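Local coordinates for protein beta-galactosidase (Trichoderma reesei, PDB 3OGS) that probably hydrolyses terminal non-reducing beta-D-galactose residues in beta-D-galactosides, as a glycoside hydrolase of family 35, at residues 44-49 against 74-79. Numbering follows the deposited sequence.
Sequences SGEVHP and SFYVDW. With IPT (1-methylethyl 1-thio-beta-D-galactopyranoside), chain E.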
loop_
_atom_site.group_PDB
_atom_site.type_symbol
_atom_site.label_atom_id
_atom_site.label_comp_id
_atom_site.label_asym_id
_atom_site.label_seq_id
_atom_site.Cartn_x
_atom_site.Cartn_y
_atom_site.Cartn_z
ATOM N N SER A 44 8.567 9.956 -2.625
ATOM C CA SER A 44 8.168 8.683 -3.272
ATOM C C SER A 44 7.002 8.054 -2.475
ATOM O O SER A 44 6.897 8.273 -1.229
ATOM C CB SER A 44 9.372 7.725 -3.137
ATOM O OG SER A 44 9.100 6.422 -3.612
ATOM N N GLY A 45 6.164 7.274 -3.181
ATOM C CA GLY A 45 5.047 6.568 -2.530
ATOM C C GLY A 45 5.158 5.060 -2.767
ATOM O O GLY A 45 5.492 4.656 -3.892
ATOM N N GLU A 46 4.883 4.199 -1.759
ATOM C CA GLU A 46 4.939 2.734 -2.003
ATOM C C GLU A 46 3.664 2.176 -2.674
ATOM O O GLU A 46 2.575 2.463 -2.172
ATOM C CB GLU A 46 5.176 1.982 -0.649
ATOM C CG GLU A 46 5.505 0.448 -0.847
ATOM C CD GLU A 46 7.028 0.094 -0.971
ATOM O OE1 GLU A 46 7.965 0.995 -0.908
ATOM O OE2 GLU A 46 7.293 -1.136 -1.090
ATOM N N VAL A 47 3.782 1.405 -3.780
ATOM C CA VAL A 47 2.657 0.725 -4.494
ATOM C C VAL A 47 3.155 -0.710 -4.863
ATOM O O VAL A 47 4.316 -0.883 -5.336
ATOM C CB VAL A 47 2.268 1.452 -5.825
ATOM C CG1 VAL A 47 1.237 0.660 -6.691
ATOM C CG2 VAL A 47 1.835 2.975 -5.599
ATOM N N HIS A 48 2.340 -1.747 -4.665
ATOM C CA HIS A 48 2.767 -3.105 -4.943
ATOM C C HIS A 48 1.980 -3.673 -6.162
ATOM O O HIS A 48 0.763 -3.989 -5.997
ATOM C CB HIS A 48 2.648 -4.073 -3.668
ATOM C CG HIS A 48 3.503 -3.647 -2.490
ATOM N ND1 HIS A 48 3.280 -4.081 -1.194
ATOM C CD2 HIS A 48 4.618 -2.868 -2.428
ATOM C CE1 HIS A 48 4.178 -3.555 -0.372
ATOM N NE2 HIS A 48 5.012 -2.806 -1.096
ATOM N N PRO A 49 2.647 -3.847 -7.349
ATOM C CA PRO A 49 1.868 -4.256 -8.563
ATOM C C PRO A 49 1.061 -5.525 -8.414
ATOM O O PRO A 49 -0.085 -5.630 -8.940
ATOM C CB PRO A 49 2.893 -4.380 -9.696
ATOM C CG PRO A 49 4.280 -4.412 -9.094
ATOM C CD PRO A 49 4.106 -3.741 -7.599
ATOM N N SER A 74 7.950 3.444 -5.131
ATOM C CA SER A 74 8.801 2.287 -4.664
ATOM C C SER A 74 7.934 1.075 -4.737
ATOM O O SER A 74 6.721 1.209 -4.403
ATOM C CB SER A 74 9.208 2.592 -3.199
ATOM O OG SER A 74 9.887 1.454 -2.663
ATOM N N PHE A 75 8.472 -0.113 -5.162
ATOM C CA PHE A 75 7.644 -1.323 -5.334
ATOM C C PHE A 75 8.423 -2.611 -4.949
ATOM O O PHE A 75 9.636 -2.725 -5.285
ATOM C CB PHE A 75 7.031 -1.488 -6.801
ATOM C CG PHE A 75 8.038 -1.792 -7.915
ATOM C CD1 PHE A 75 8.845 -0.794 -8.537
ATOM C CD2 PHE A 75 8.242 -3.163 -8.320
ATOM C CE1 PHE A 75 9.762 -1.141 -9.602
ATOM C CE2 PHE A 75 9.137 -3.528 -9.372
ATOM C CZ PHE A 75 9.973 -2.517 -9.960
ATOM N N TYR A 76 7.722 -3.561 -4.306
ATOM C CA TYR A 76 8.216 -4.972 -4.144
ATOM C C TYR A 76 7.854 -5.847 -5.387
ATOM O O TYR A 76 6.828 -5.549 -6.083
ATOM C CB TYR A 76 7.645 -5.685 -2.855
ATOM C CG TYR A 76 8.275 -5.214 -1.510
ATOM C CD1 TYR A 76 9.708 -5.139 -1.336
ATOM C CD2 TYR A 76 7.465 -4.931 -0.419
ATOM C CE1 TYR A 76 10.268 -4.762 -0.014
ATOM C CE2 TYR A 76 7.990 -4.584 0.869
ATOM C CZ TYR A 76 9.400 -4.480 1.043
ATOM O OH TYR A 76 9.876 -4.116 2.318
ATOM N N VAL A 77 8.578 -6.979 -5.522
ATOM C CA VAL A 77 8.146 -8.092 -6.377
ATOM C C VAL A 77 8.054 -9.337 -5.451
ATOM O O VAL A 77 8.976 -9.550 -4.597
ATOM C CB VAL A 77 9.166 -8.327 -7.551
ATOM C CG1 VAL A 77 8.695 -9.511 -8.454
ATOM C CG2 VAL A 77 9.395 -7.015 -8.455
ATOM N N ASP A 78 6.977 -10.124 -5.592
ATOM C CA ASP A 78 6.726 -11.344 -4.767
ATOM C C ASP A 78 7.206 -12.613 -5.550
ATOM O O ASP A 78 6.509 -13.070 -6.518
ATOM C CB ASP A 78 5.205 -11.382 -4.388
ATOM C CG ASP A 78 4.863 -12.408 -3.335
ATOM O OD1 ASP A 78 5.716 -13.314 -3.004
ATOM O OD2 ASP A 78 3.653 -12.386 -2.872
ATOM N N TRP A 79 8.392 -13.162 -5.174
ATOM C CA TRP A 79 8.966 -14.436 -5.697
ATOM C C TRP A 79 7.972 -15.626 -5.722
ATOM O O TRP A 79 7.831 -16.336 -6.788
ATOM C CB TRP A 79 10.312 -14.776 -4.938
ATOM C CG TRP A 79 11.051 -16.066 -5.267
ATOM C CD1 TRP A 79 10.938 -16.890 -6.461
ATOM C CD2 TRP A 79 12.117 -16.650 -4.485
ATOM N NE1 TRP A 79 11.842 -17.941 -6.358
ATOM C CE2 TRP A 79 12.510 -17.850 -5.135
ATOM C CE3 TRP A 79 12.663 -16.351 -3.196
ATOM C CZ2 TRP A 79 13.558 -18.678 -4.631
ATOM C CZ3 TRP A 79 13.722 -17.218 -2.671
ATOM C CH2 TRP A 79 14.119 -18.365 -3.385
HETATM C C1 IPT E . 9.245 -3.218 7.636
HETATM C C2 IPT E . 9.390 -4.205 6.446
HETATM O O2 IPT E . 10.557 -3.820 5.659
HETATM C C3 IPT E . 8.212 -4.090 5.469
HETATM O O3 IPT E . 8.304 -5.096 4.439
HETATM C C4 IPT E . 6.823 -4.216 6.173
HETATM O O4 IPT E . 6.790 -5.576 6.727
HETATM C C5 IPT E . 6.760 -3.124 7.330
HETATM O O5 IPT E . 7.927 -3.364 8.170
HETATM C C6 IPT E . 5.449 -3.175 8.161
HETATM O O6 IPT E . 4.258 -2.949 7.363
HETATM S S1 IPT E . 10.442 -3.704 8.889
HETATM C "C1'" IPT E . 10.078 -2.306 9.959
HETATM C "C2'" IPT E . 9.339 -2.547 11.296
HETATM C "C3'" IPT E . 11.337 -1.524 10.232
#
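E46 and S74 pair side by side on neighbouring parallel strands of the TIM barrel of this family 35 enzyme, joined through helix 58-66 as a beta-alpha-beta crossover, and they illustrate how a barrel can place a second-shell acid over one ring face of a sugar-binding residue. The strands are stitched by S74 N to G45 O (3.0 Å) and V47 N to S74 O (3.0 Å). Packing is densest where the carboxylate of E46 enters: S74 OG, anti to its own backbone nitrogen (chi1 173°), donates to E46 OE1 at 2.6 Å from above the carboxylate plane. The other oxygen, OE2, takes H48 NE2 on its anti lone pair at 2.8 Å, lying exactly in the imidazole plane, and sits 3.8 Å above the plane of the Y76 ring, offset toward its rim. The H48 and Y76 rings meet obliquely, planes 42° apart, with H48 NE2 3.3 Å from Y76 CD2. R114 adds a salt bridge to OE2 and N320 a hydrogen bond to OE1, so both oxygens of this buried acid are gripped twice. Replacing E46 by alanine removes the carboxylate, which is likely to leave S74 OG, H48 NE2, N320 and R114 without this partner and Y76 without its contact on that face. The looser side, though it too is buried, is at P49 and F75, where P49 CD merely touches F75 CB at 3.8 Å. The Y76 hydroxyl reaches the ligand, accepting a bond from O3 of the thiogalactoside (2.8 Å) and bonding N179. The salt bridge to R114 and the surrounding donors are likely to favour an ionised E46, consistent with a second-shell anion beside the galactose-binding tyrosine.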